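PDB 4RNL: possible galactose mutarotase from Streptomyces platensis subsp. rosaceus, which is of unknown function but probably interconverts the alpha and beta anomers of galactose or a related sugar, as aldose 1-epimerases do. Local coordinates for residues A[22-27]-A[37-42]; A[60-65]-A[76-81]; A[88-93]-A[315-320]; A[82-87]-A[173-178]; A[226-231]-A[239-244]. One frame throughout, in Å; residues are numbered along the deposited sequence.

The five contacts spread across one all-beta domain of the galactose mutarotase type. Interaction 1 is a hairpin near one end; a probable hydrogen bond of 2.9 Å from L81 N to G42 O joins it to interaction 2. The chain then runs without a break through 76-81, 82-87 and 88-93, linking interactions 2, 4 and 3. The last two have centres about 11 Å apart and touch where S315 N meets Y85 OH. Interaction 5, its centre about 33 Å from that of interaction 1, touches interaction 3 where R88 NH1 packs 4.2 Å from D242 OD2. Interactions 1, 2 and 5 are local closures, while 3 and 4 bring 82-93 against 173-178 and 315-320.

Interaction 1: A[22-27]-A[37-42]; sequences VDRWTL and RVLTYG
The antiparallel hairpin of strands 21-28 and 35-39 sets R24 opposite L39, W25 opposite V38 and T26 opposite R37. W25 and V38 are the hydrogen-bonded pair: W25 N donates to V38 O over 2.7 Å, almost straight at 178°, and V38 N answers to W25 O at 2.8 Å. Next along, T40 N donates to D23 O, but the strand has ended here and a side chain supplies the other half of the pair: D23 N donates to T40 OG1 at 3.0 Å. A chi1 of 58° puts OG1 between the backbone N and the carbonyl carbon of T40, facing that amide. CG2 of T40 lies at the edge of the W25 ring, 3.9 Å from NE1. The hairpin forms the inner part of a five-stranded antiparallel sheet, flanked by strands 7-15 and 45-51. On the face carrying R24, T26, R37 and L39, the aliphatic part of R24 runs beside L39, with CG 3.7 Å from L39 CD2. The extended chain of R37 passes over one face of the R24 guanidinium near its rim, CD standing 3.6 Å from R24 NH1. The two guanidiniums, their planes 33° apart, bring like charges close, and R35 adds another beside R37; R24 NH1 bonds to Q46 OE1, and a long, weak ion pair of R37 with E49 may ease the repulsion a little. V22 CG1 packs 3.7 Å from Y41 CB, and both residues touch L67 of helix 67-72. W25 meets A126 and E128 of strand 125-129.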
# COMPACT_ATOMS: atom_id res chain seq x y z
N VAL A 22 -9.98 -16.20 9.78
CA VAL A 22 -9.86 -14.89 9.16
C VAL A 22 -11.27 -14.33 8.96
O VAL A 22 -12.17 -15.05 8.55
CB VAL A 22 -9.15 -14.99 7.79
CG1 VAL A 22 -9.13 -13.64 7.07
CG2 VAL A 22 -7.73 -15.53 7.97
N ASP A 23 -11.46 -13.05 9.30
CA ASP A 23 -12.74 -12.38 9.11
C ASP A 23 -12.66 -11.37 7.97
O ASP A 23 -11.58 -10.85 7.67
CB ASP A 23 -13.15 -11.63 10.38
CG ASP A 23 -13.73 -12.54 11.44
OD1 ASP A 23 -14.16 -13.67 11.12
OD2 ASP A 23 -13.79 -12.09 12.61
N ARG A 24 -13.80 -11.10 7.33
CA ARG A 24 -13.89 -10.04 6.33
C ARG A 24 -14.81 -8.93 6.83
O ARG A 24 -15.95 -9.18 7.20
CB ARG A 24 -14.38 -10.57 4.97
CG ARG A 24 -14.45 -9.47 3.90
CD ARG A 24 -14.61 -10.04 2.50
NE ARG A 24 -15.89 -10.72 2.31
CZ ARG A 24 -16.33 -11.16 1.13
NH1 ARG A 24 -15.60 -11.00 0.04
NH2 ARG A 24 -17.52 -11.77 1.05
N TRP A 25 -14.30 -7.70 6.87
CA TRP A 25 -15.10 -6.56 7.30
C TRP A 25 -15.56 -5.78 6.09
O TRP A 25 -14.76 -5.50 5.19
CB TRP A 25 -14.26 -5.66 8.21
CG TRP A 25 -14.00 -6.27 9.56
CD1 TRP A 25 -13.12 -7.27 9.87
CD2 TRP A 25 -14.65 -5.92 10.80
NE1 TRP A 25 -13.17 -7.56 11.22
CE2 TRP A 25 -14.11 -6.75 11.80
CE3 TRP A 25 -15.64 -5.00 11.14
CZ2 TRP A 25 -14.53 -6.67 13.14
CZ3 TRP A 25 -16.05 -4.92 12.46
CH2 TRP A 25 -15.49 -5.75 13.44
N THR A 26 -16.85 -5.45 6.05
CA THR A 26 -17.41 -4.72 4.92
C THR A 26 -17.80 -3.32 5.36
O THR A 26 -18.56 -3.15 6.32
CB THR A 26 -18.64 -5.42 4.34
OG1 THR A 26 -18.27 -6.71 3.84
CG2 THR A 26 -19.22 -4.61 3.19
N LEU A 27 -17.25 -2.33 4.67
CA LEU A 27 -17.60 -0.93 4.91
C LEU A 27 -18.41 -0.47 3.71
O LEU A 27 -17.96 -0.58 2.57
CB LEU A 27 -16.32 -0.08 5.02
CG LEU A 27 -15.51 -0.10 6.33
CD1 LEU A 27 -15.21 -1.50 6.83
CD2 LEU A 27 -14.21 0.66 6.15
N ARG A 37 -13.97 -3.85 1.31
CA ARG A 37 -13.89 -5.01 2.19
C ARG A 37 -12.45 -5.22 2.63
O ARG A 37 -11.53 -5.14 1.82
CB ARG A 37 -14.42 -6.26 1.48
CG ARG A 37 -15.86 -6.15 1.02
CD ARG A 37 -16.38 -7.47 0.48
NE ARG A 37 -17.75 -7.36 -0.00
CZ ARG A 37 -18.10 -7.38 -1.29
NH1 ARG A 37 -17.17 -7.53 -2.22
NH2 ARG A 37 -19.38 -7.26 -1.63
N VAL A 38 -12.27 -5.48 3.93
CA VAL A 38 -10.94 -5.58 4.54
C VAL A 38 -10.84 -6.90 5.30
O VAL A 38 -11.75 -7.28 6.05
CB VAL A 38 -10.69 -4.42 5.52
CG1 VAL A 38 -9.31 -4.54 6.16
CG2 VAL A 38 -10.81 -3.06 4.81
N LEU A 39 -9.73 -7.61 5.10
CA LEU A 39 -9.53 -8.91 5.75
C LEU A 39 -8.65 -8.77 6.98
O LEU A 39 -7.73 -7.95 6.98
CB LEU A 39 -8.86 -9.89 4.79
CG LEU A 39 -9.41 -10.01 3.37
CD1 LEU A 39 -8.61 -11.05 2.63
CD2 LEU A 39 -10.90 -10.37 3.39
N THR A 40 -8.90 -9.57 8.01
CA THR A 40 -8.01 -9.57 9.17
C THR A 40 -6.67 -10.23 8.82
O THR A 40 -5.68 -10.06 9.53
CB THR A 40 -8.62 -10.26 10.39
OG1 THR A 40 -8.96 -11.61 10.06
CG2 THR A 40 -9.86 -9.51 10.86
N TYR A 41 -6.65 -10.98 7.72
CA TYR A 41 -5.37 -11.53 7.23
C TYR A 41 -4.63 -10.45 6.47
O TYR A 41 -5.12 -9.96 5.45
CB TYR A 41 -5.62 -12.73 6.31
CG TYR A 41 -4.36 -13.36 5.71
CD1 TYR A 41 -3.36 -13.88 6.53
CD2 TYR A 41 -4.20 -13.46 4.34
CE1 TYR A 41 -2.23 -14.47 5.98
CE2 TYR A 41 -3.07 -14.05 3.78
CZ TYR A 41 -2.09 -14.54 4.61
OH TYR A 41 -0.96 -15.14 4.07
N GLY A 42 -3.45 -10.08 6.97
CA GLY A 42 -2.59 -9.14 6.27
C GLY A 42 -3.19 -7.77 6.04
O GLY A 42 -2.71 -7.01 5.20
O HOH W 1 -19.23 -8.24 1.74

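Interaction 2: A[60-65]-A[76-81]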
# COMPACT_ATOMS: atom_id res chain seq x y z
N LEU A 60 -12.69 -2.36 -8.34
CA LEU A 60 -11.50 -1.74 -8.91
C LEU A 60 -10.17 -2.32 -8.43
O LEU A 60 -9.14 -2.13 -9.07
CB LEU A 60 -11.50 -0.23 -8.60
CG LEU A 60 -12.82 0.53 -8.81
CD1 LEU A 60 -12.63 2.00 -8.46
CD2 LEU A 60 -13.31 0.38 -10.24
N ALA A 61 -10.17 -3.01 -7.29
CA ALA A 61 -8.88 -3.45 -6.73
C ALA A 61 -8.44 -4.81 -7.28
O ALA A 61 -9.27 -5.70 -7.46
CB ALA A 61 -8.95 -3.49 -5.20
N LEU A 62 -7.14 -4.98 -7.55
CA LEU A 62 -6.64 -6.31 -7.90
C LEU A 62 -6.72 -7.17 -6.65
O LEU A 62 -6.32 -6.75 -5.56
CB LEU A 62 -5.20 -6.26 -8.41
CG LEU A 62 -4.91 -5.44 -9.67
CD1 LEU A 62 -3.53 -5.77 -10.22
CD2 LEU A 62 -5.99 -5.66 -10.74
N GLY A 63 -7.26 -8.38 -6.79
CA GLY A 63 -7.40 -9.23 -5.63
C GLY A 63 -7.97 -10.59 -6.00
O GLY A 63 -8.03 -10.94 -7.18
N PHE A 64 -8.41 -11.33 -5.00
CA PHE A 64 -8.96 -12.66 -5.23
C PHE A 64 -10.30 -12.77 -4.53
O PHE A 64 -10.55 -12.07 -3.53
CB PHE A 64 -8.04 -13.73 -4.66
CG PHE A 64 -6.65 -13.71 -5.23
CD1 PHE A 64 -6.42 -14.05 -6.56
CD2 PHE A 64 -5.56 -13.39 -4.42
CE1 PHE A 64 -5.14 -14.05 -7.08
CE2 PHE A 64 -4.27 -13.38 -4.93
CZ PHE A 64 -4.06 -13.72 -6.26
N ALA A 65 -11.15 -13.66 -5.04
CA ALA A 65 -12.46 -13.91 -4.47
C ALA A 65 -12.36 -14.68 -3.16
O ALA A 65 -13.25 -14.59 -2.32
CB ALA A 65 -13.33 -14.68 -5.47
N SER A 76 2.33 -11.10 -4.74
CA SER A 76 1.88 -9.87 -5.40
C SER A 76 1.57 -8.78 -4.39
O SER A 76 1.42 -7.61 -4.76
CB SER A 76 0.61 -10.12 -6.23
OG SER A 76 0.89 -10.93 -7.36
N TYR A 77 1.44 -9.18 -3.13
CA TYR A 77 1.00 -8.28 -2.06
C TYR A 77 -0.31 -7.56 -2.37
O TYR A 77 -0.49 -6.42 -1.97
CB TYR A 77 2.11 -7.26 -1.75
CG TYR A 77 3.35 -7.91 -1.19
CD1 TYR A 77 4.33 -8.42 -2.04
CD2 TYR A 77 3.54 -8.04 0.17
CE1 TYR A 77 5.47 -9.03 -1.54
CE2 TYR A 77 4.68 -8.66 0.69
CZ TYR A 77 5.63 -9.15 -0.17
OH TYR A 77 6.77 -9.76 0.34
N PHE A 78 -1.23 -8.23 -3.06
CA PHE A 78 -2.52 -7.61 -3.38
C PHE A 78 -3.20 -7.07 -2.13
O PHE A 78 -3.35 -7.79 -1.14
CB PHE A 78 -3.46 -8.62 -4.06
CG PHE A 78 -3.11 -8.91 -5.49
CD1 PHE A 78 -2.46 -7.96 -6.28
CD2 PHE A 78 -3.45 -10.13 -6.06
CE1 PHE A 78 -2.16 -8.24 -7.61
CE2 PHE A 78 -3.16 -10.41 -7.39
CZ PHE A 78 -2.51 -9.46 -8.16
N GLY A 79 -3.57 -5.79 -2.16
CA GLY A 79 -4.32 -5.13 -1.10
C GLY A 79 -3.68 -5.00 0.27
O GLY A 79 -4.32 -4.54 1.23
N ALA A 80 -2.40 -5.35 0.38
CA ALA A 80 -1.84 -5.70 1.68
C ALA A 80 -1.35 -4.55 2.54
O ALA A 80 -0.74 -3.59 2.05
CB ALA A 80 -0.73 -6.73 1.51
N LEU A 81 -1.61 -4.66 3.84
CA LEU A 81 -0.91 -3.87 4.86
C LEU A 81 0.52 -4.40 4.88
O LEU A 81 0.74 -5.58 5.16
CB LEU A 81 -1.59 -4.09 6.21
CG LEU A 81 -1.30 -3.25 7.46
CD1 LEU A 81 -2.19 -3.71 8.61
CD2 LEU A 81 0.13 -3.33 7.89
O HOH W 2 -4.94 -4.54 -4.48
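F78 turns its ring toward L62, G63 and F64, and nearly every atom of it meets one of them. Its CB lies 3.7 Å from L62 O. With chi1 at -75°, CG stands anti to the carbonyl carbon and continues past the same oxygen. L62 then lies over one face of the ring, while F64 comes to its edge. CD1 and CE1 run under the leucine: CE1 is 3.7 Å from L62 CB and 3.8 Å from L62 CD1. L62 CB is poised over the ring face, 27° off its normal, a CH-pi contact. On the other side F78 CD2 comes within 3.5 Å of F64 CE2, and F78 CE2 within 3.6 Å of F64 CZ. The side chains of F64 and F78 cross at about a right angle, yet the F64 and F78 ring planes are 58° apart, an oblique pairing. F78 CZ, at the tip, lies 4.2 Å from L62 CB. S76 CB covers the opposite face of the F78 ring, over its centre, so the ring is held between its own loop and the facing one. F78 and G79 are the middle residues of a type II beta turn from Y77 to A80, and the positive phi of G79 suits that place. A water accepts weakly from G79 N and donates to L62 O, joining the two backbones. Segment 60-65 leads from strand 57-59 into helix 67-72, whose Y70 pairs edge-to-face with F64, and 76-81 leads from that helix to strand 81-82. Y184 of strand 180-185 pairs edge-to-face with F78 and bonds through its backbone to L62, tying the loops to the seven-stranded sheet.

Interaction 3: A[88-93]-A[315-320]; sequences RIAGAS and SPNRPD
N317 ND2 bonds to two oxygens, S93 O across the contact and D314 OD1 just before its own segment. The bond to S93 O is 3.0 Å long with an N-H...O angle of 162°; the acceptor lies practically in the amide plane, and the donor approaches nearly along the C=O axis. A chi1 of -73° sets N317 CG anti to the carbonyl carbon, and the amide reaches across to the 88-93 turn. There I89 CG2 lies 3.7 Å from ND2, the isoleucine crossing the asparagine at about a right angle, and A90 O stands 3.5 Å from N317 ND2. D314 OD1 also accepts from A90 N, so one carboxylate oxygen holds the N317 amide and the backbone of the 88-93 turn at A90. Alongside, I89 CD1 packs 4.1 Å from P316 CG, and both this proline and N317 touch F94 of strand 93-96. The turn joins strand 88-89, paired with 111-112, to strand 93-96, while the 3-10 segment 315-317 lies in the connection from strand 305-310 to strand 325-326.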
# COMPACT_ATOMS: atom_id res chain seq x y z
N ARG A 88 12.45 -2.09 0.15
CA ARG A 88 13.69 -2.85 0.26
C ARG A 88 14.70 -2.28 1.25
O ARG A 88 14.85 -1.07 1.36
CB ARG A 88 14.35 -2.99 -1.12
CG ARG A 88 13.51 -3.78 -2.10
CD ARG A 88 14.16 -3.89 -3.48
NE ARG A 88 13.40 -4.86 -4.28
CZ ARG A 88 12.29 -4.56 -4.95
NH1 ARG A 88 11.83 -3.32 -4.95
NH2 ARG A 88 11.65 -5.50 -5.63
N ILE A 89 15.38 -3.19 1.94
CA ILE A 89 16.55 -2.83 2.73
C ILE A 89 17.72 -3.59 2.13
O ILE A 89 17.72 -4.82 2.07
CB ILE A 89 16.37 -3.23 4.21
CG1 ILE A 89 15.23 -2.41 4.83
CG2 ILE A 89 17.69 -3.03 5.00
CD1 ILE A 89 14.85 -2.85 6.26
N ALA A 90 18.71 -2.84 1.65
CA ALA A 90 19.82 -3.43 0.92
C ALA A 90 20.59 -4.45 1.76
O ALA A 90 20.92 -4.20 2.92
CB ALA A 90 20.75 -2.34 0.41
N GLY A 91 20.85 -5.62 1.17
CA GLY A 91 21.66 -6.64 1.80
C GLY A 91 21.00 -7.32 2.98
O GLY A 91 21.66 -8.07 3.71
N ALA A 92 19.71 -7.06 3.16
CA ALA A 92 18.96 -7.61 4.29
C ALA A 92 19.67 -7.31 5.60
O ALA A 92 19.75 -8.17 6.49
CB ALA A 92 18.74 -9.11 4.13
N SER A 93 20.20 -6.10 5.72
CA SER A 93 20.96 -5.71 6.90
C SER A 93 20.97 -4.20 7.05
O SER A 93 20.96 -3.47 6.06
CB SER A 93 22.40 -6.21 6.76
OG SER A 93 23.14 -5.94 7.93
N SER A 315 15.91 3.32 3.40
CA SER A 315 16.16 4.39 4.38
C SER A 315 17.00 3.99 5.60
O SER A 315 17.81 4.80 6.07
CB SER A 315 14.85 5.06 4.82
OG SER A 315 14.21 5.69 3.72
N PRO A 316 16.85 2.75 6.10
CA PRO A 316 17.71 2.39 7.24
C PRO A 316 19.21 2.37 6.91
O PRO A 316 20.03 2.33 7.82
CB PRO A 316 17.22 0.98 7.61
CG PRO A 316 15.77 1.00 7.21
CD PRO A 316 15.79 1.74 5.89
N ASN A 317 19.55 2.39 5.63
CA ASN A 317 20.95 2.47 5.22
C ASN A 317 21.31 3.81 4.58
O ASN A 317 22.40 3.98 4.06
CB ASN A 317 21.27 1.35 4.22
CG ASN A 317 21.35 -0.00 4.89
OD1 ASN A 317 22.03 -0.15 5.91
ND2 ASN A 317 20.65 -0.99 4.33
N ARG A 318 20.36 4.75 4.62
CA ARG A 318 20.51 6.04 3.97
C ARG A 318 20.13 7.18 4.92
O ARG A 318 18.98 7.60 4.95
CB ARG A 318 19.62 6.10 2.72
CG ARG A 318 20.07 5.18 1.58
CD ARG A 318 21.40 5.65 0.97
NE ARG A 318 21.30 6.97 0.34
CZ ARG A 318 21.17 7.17 -0.97
NH1 ARG A 318 21.09 8.40 -1.45
NH2 ARG A 318 21.11 6.14 -1.79
N PRO A 319 21.11 7.68 5.69
CA PRO A 319 20.77 8.72 6.68
C PRO A 319 20.39 10.05 6.02
O PRO A 319 19.87 10.93 6.70
CB PRO A 319 22.07 8.87 7.49
CG PRO A 319 22.87 7.65 7.21
CD PRO A 319 22.51 7.25 5.81
N ASP A 320 20.64 10.18 4.72
CA ASP A 320 20.22 11.39 4.00
C ASP A 320 18.73 11.41 3.68
O ASP A 320 18.18 12.46 3.32
CB ASP A 320 21.05 11.59 2.73
CG ASP A 320 21.03 10.38 1.81
OD1 ASP A 320 21.13 9.23 2.31
OD2 ASP A 320 20.93 10.57 0.57

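Interaction 4: A[82-87]-A[173-178]; sequences VGRYAN and APTVVN
Backbone bonds join Y85 and N178 in a single bridge: N178 N donates to R84 O at 3.0 Å, and A86 N donates to N178 O at 2.8 Å. A weak side-chain bond follows, N178 ND2 to A86 O at 3.1 Å, bent to 124°. The other end of that amide is held from outside, OD1 accepting from H311 N, which fixes its rotation. Aromatic contact comes next. N178 CB sits over one face of the Y85 ring, 3.5 Å from CD2, in a CH-pi contact 29° off the ring normal, and ND2 lies above the same face toward the rim. A chi1 of -176° directs N178 CG anti to the backbone N, out over the tyrosine. The ring also brushes V176 CG2. Polar reach belongs to R84, which follows a cis peptide and meets T175 tip to tip, NH1 3.0 Å from T175 OG1. Both ends have firm partners elsewhere: P147 O for the hydroxyl, and S139 OG and G148 O for the guanidinium. R84 CD passes 3.4 Å from V176 O, a buried carbonyl without a polar partner in the model. Segment 82-87 runs from strand 81-82, paired with 180-185, to strand 88-89; strand 175-176 pairs with 325-326, while L150 of strand 150-159 packs against R84 and V177.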
# COMPACT_ATOMS: atom_id res chain seq x y z
N VAL A 82 1.49 -3.54 4.59
CA VAL A 82 2.87 -4.00 4.48
C VAL A 82 3.71 -3.45 5.64
O VAL A 82 3.62 -2.26 5.96
CB VAL A 82 3.50 -3.56 3.15
CG1 VAL A 82 4.98 -3.89 3.12
CG2 VAL A 82 2.78 -4.25 1.99
N GLY A 83 4.51 -4.31 6.25
CA GLY A 83 5.38 -3.92 7.36
C GLY A 83 6.21 -5.12 7.76
O GLY A 83 5.95 -6.22 7.25
N ARG A 84 7.16 -4.97 8.69
CA ARG A 84 7.40 -3.75 9.45
C ARG A 84 8.06 -2.65 8.62
O ARG A 84 7.98 -1.46 8.96
CB ARG A 84 8.30 -4.07 10.67
CG ARG A 84 8.46 -2.94 11.67
CD ARG A 84 9.42 -3.29 12.80
NE ARG A 84 8.98 -4.46 13.58
CZ ARG A 84 9.33 -4.65 14.86
NH1 ARG A 84 10.08 -3.76 15.49
NH2 ARG A 84 8.91 -5.73 15.51
N TYR A 85 8.71 -3.04 7.54
CA TYR A 85 9.39 -2.07 6.67
C TYR A 85 9.00 -2.30 5.22
O TYR A 85 9.34 -3.33 4.62
CB TYR A 85 10.93 -2.07 6.85
CG TYR A 85 11.54 -0.89 6.12
CD1 TYR A 85 11.84 -0.97 4.77
CD2 TYR A 85 11.75 0.32 6.77
CE1 TYR A 85 12.34 0.11 4.08
CE2 TYR A 85 12.26 1.42 6.10
CZ TYR A 85 12.55 1.30 4.75
OH TYR A 85 13.05 2.38 4.05
N ALA A 86 8.28 -1.34 4.64
CA ALA A 86 7.80 -1.48 3.27
C ALA A 86 8.93 -1.20 2.29
O ALA A 86 9.74 -0.29 2.51
CB ALA A 86 6.63 -0.55 3.00
N ASN A 87 8.94 -1.95 1.20
CA ASN A 87 10.01 -1.92 0.21
C ASN A 87 11.33 -2.53 0.71
O ASN A 87 11.32 -3.39 1.59
CB ASN A 87 10.20 -0.52 -0.39
CG ASN A 87 10.57 -0.57 -1.85
OD1 ASN A 87 11.75 -0.63 -2.19
ND2 ASN A 87 9.56 -0.61 -2.73
N ALA A 173 11.61 -0.39 22.09
CA ALA A 173 13.04 -0.23 21.83
C ALA A 173 13.24 0.38 20.45
O ALA A 173 12.37 0.21 19.59
CB ALA A 173 13.75 -1.58 21.93
N PRO A 174 14.36 1.08 20.23
CA PRO A 174 14.57 1.70 18.91
C PRO A 174 14.44 0.70 17.77
O PRO A 174 14.91 -0.44 17.87
CB PRO A 174 16.01 2.23 18.99
CG PRO A 174 16.21 2.51 20.46
CD PRO A 174 15.43 1.43 21.18
N THR A 175 13.75 1.12 16.71
CA THR A 175 13.49 0.25 15.59
C THR A 175 13.31 1.11 14.35
O THR A 175 13.39 2.33 14.44
CB THR A 175 12.25 -0.62 15.85
OG1 THR A 175 12.23 -1.72 14.93
CG2 THR A 175 10.95 0.19 15.73
N VAL A 176 13.06 0.48 13.21
CA VAL A 176 12.65 1.21 12.02
C VAL A 176 11.25 0.75 11.65
O VAL A 176 10.89 -0.42 11.87
CB VAL A 176 13.62 1.02 10.84
CG1 VAL A 176 15.00 1.58 11.17
CG2 VAL A 176 13.73 -0.46 10.46
N VAL A 177 10.45 1.68 11.12
CA VAL A 177 9.05 1.42 10.78
C VAL A 177 8.71 2.19 9.50
O VAL A 177 9.06 3.36 9.37
CB VAL A 177 8.08 1.90 11.88
CG1 VAL A 177 6.65 1.45 11.53
CG2 VAL A 177 8.47 1.38 13.22
N ASN A 178 8.02 1.53 8.58
CA ASN A 178 7.58 2.15 7.34
C ASN A 178 6.39 1.34 6.85
O ASN A 178 6.57 0.33 6.17
CB ASN A 178 8.73 2.13 6.32
CG ASN A 178 8.41 2.84 5.01
OD1 ASN A 178 7.60 3.78 4.96
ND2 ASN A 178 9.05 2.40 3.94

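Interaction 5: A[226-231]-A[239-244]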
# COMPACT_ATOMS: atom_id res chain seq x y z
N GLY A 226 12.57 16.12 -18.00
CA GLY A 226 13.28 15.58 -19.14
C GLY A 226 13.38 14.06 -19.16
O GLY A 226 13.93 13.48 -20.09
N THR A 227 12.84 13.41 -18.13
CA THR A 227 12.89 11.96 -18.03
C THR A 227 11.50 11.34 -18.13
O THR A 227 10.48 12.03 -18.09
CB THR A 227 13.45 11.50 -16.67
OG1 THR A 227 12.44 11.67 -15.67
CG2 THR A 227 14.70 12.30 -16.27
N ARG A 228 11.47 10.02 -18.23
CA ARG A 228 10.20 9.28 -18.29
C ARG A 228 9.46 9.32 -16.95
O ARG A 228 8.33 8.83 -16.84
CB ARG A 228 10.47 7.83 -18.71
CG ARG A 228 11.20 7.00 -17.63
CD ARG A 228 11.66 5.64 -18.17
NE ARG A 228 10.49 4.84 -18.49
CZ ARG A 228 9.90 4.00 -17.64
NH1 ARG A 228 8.84 3.33 -18.03
NH2 ARG A 228 10.39 3.81 -16.43
N PHE A 229 10.09 9.90 -15.93
CA PHE A 229 9.46 9.93 -14.60
C PHE A 229 8.73 11.24 -14.32
O PHE A 229 8.25 11.47 -13.21
CB PHE A 229 10.50 9.64 -13.51
CG PHE A 229 11.28 8.38 -13.77
CD1 PHE A 229 10.74 7.14 -13.43
CD2 PHE A 229 12.52 8.43 -14.39
CE1 PHE A 229 11.45 5.97 -13.68
CE2 PHE A 229 13.24 7.26 -14.64
CZ PHE A 229 12.70 6.03 -14.29
N ASP A 230 8.63 12.10 -15.33
CA ASP A 230 7.92 13.37 -15.17
C ASP A 230 6.41 13.19 -15.26
O ASP A 230 5.86 12.99 -16.35
CB ASP A 230 8.40 14.40 -16.21
CG ASP A 230 7.96 15.82 -15.89
OD1 ASP A 230 7.13 16.01 -14.97
OD2 ASP A 230 8.43 16.77 -16.57
N PHE A 231 5.74 13.24 -14.10
CA PHE A 231 4.28 13.18 -14.01
C PHE A 231 3.73 14.47 -13.42
O PHE A 231 2.63 14.49 -12.85
CB PHE A 231 3.82 12.00 -13.12
CG PHE A 231 3.94 10.64 -13.78
CD1 PHE A 231 2.93 10.17 -14.61
CD2 PHE A 231 5.03 9.82 -13.52
CE1 PHE A 231 3.02 8.91 -15.21
CE2 PHE A 231 5.14 8.56 -14.12
CZ PHE A 231 4.13 8.10 -14.96
N GLY A 239 4.22 3.39 -19.48
CA GLY A 239 5.38 2.52 -19.37
C GLY A 239 5.38 1.69 -18.10
O GLY A 239 4.43 1.74 -17.31
N ALA A 240 6.45 0.91 -17.92
CA ALA A 240 6.64 0.12 -16.71
C ALA A 240 7.36 0.98 -15.67
O ALA A 240 8.32 1.69 -16.01
CB ALA A 240 7.45 -1.12 -17.02
N TYR A 241 6.90 0.91 -14.43
CA TYR A 241 7.55 1.61 -13.32
C TYR A 241 7.64 0.70 -12.11
O TYR A 241 6.79 -0.17 -11.89
CB TYR A 241 6.77 2.89 -12.95
CG TYR A 241 6.78 3.93 -14.05
CD1 TYR A 241 7.81 4.86 -14.13
CD2 TYR A 241 5.77 3.97 -15.00
CE1 TYR A 241 7.84 5.80 -15.15
CE2 TYR A 241 5.79 4.91 -16.03
CZ TYR A 241 6.83 5.83 -16.09
OH TYR A 241 6.86 6.77 -17.10
N ASP A 242 8.69 0.90 -11.32
CA ASP A 242 8.80 0.32 -9.99
C ASP A 242 9.75 1.25 -9.26
O ASP A 242 10.89 0.89 -8.97
CB ASP A 242 9.36 -1.10 -10.06
CG ASP A 242 9.34 -1.80 -8.71
OD1 ASP A 242 8.77 -1.23 -7.75
OD2 ASP A 242 9.89 -2.92 -8.62
N HIS A 243 9.28 2.47 -9.02
CA HIS A 243 10.14 3.57 -8.60
C HIS A 243 9.48 4.42 -7.53
O HIS A 243 8.26 4.61 -7.54
CB HIS A 243 10.45 4.46 -9.80
CG HIS A 243 11.29 3.78 -10.84
ND1 HIS A 243 10.75 2.92 -11.77
CD2 HIS A 243 12.62 3.82 -11.07
CE1 HIS A 243 11.72 2.47 -12.55
NE2 HIS A 243 12.86 3.00 -12.15
N ASN A 244 10.30 4.92 -6.61
CA ASN A 244 9.86 5.85 -5.59
C ASN A 244 9.98 7.28 -6.08
O ASN A 244 11.01 7.67 -6.64
CB ASN A 244 10.72 5.67 -4.32
CG ASN A 244 10.43 6.73 -3.26
OD1 ASN A 244 9.44 6.64 -2.53
ND2 ASN A 244 11.31 7.73 -3.16
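R228 and Y241 meet tip to tip, the guanidinium lying flat on one face of the tyrosine ring with the planes only 15° apart. CZ stands 4.1 Å from the ring centroid, a cation-pi stack, and NH2 comes within 3.5 Å of Y241 CE1. The rotation of this group is fixed end-on: NH1 and NH2 both donate to A240 O, at 2.7 and 3.0 Å, with the oxygen in the guanidinium plane. A bend at chi3, -65°, turns NE out of the line of the aliphatic chain. Over the opposite face of Y241 stands F231, edge to face, with F231 CZ 3.7 Å from Y241 CZ and the planes 64° apart. The tyrosine is thus sandwiched between a cation and a phenyl edge. Its hydroxyl donates to R228 O at 2.5 Å, tilted from the carbonyl plane, and also bonds to NH2 of R235. F229 crosses H243 at about a right angle, its CE1 over the centre of the imidazole face, 3.6 Å from H243 CD2. The same phenyl comes to Y241 obliquely, CD1 3.6 Å from Y241 CE1, and Y207 stacks on it. H243 ND1 accepts from D242 N, a donor tilted out of the ring plane. T227 OG1 accepts from F229 N, an ST turn inside the type I beta turn from T227 to D230. The result is an aromatic cluster of F229, F231, Y241 and H243, with R228 stacked on Y241 and its CG over the F229 ring, which packs the loop before strand 235-236 on the start of strand 242-246 in this mutarotase-like beta-sandwich fold.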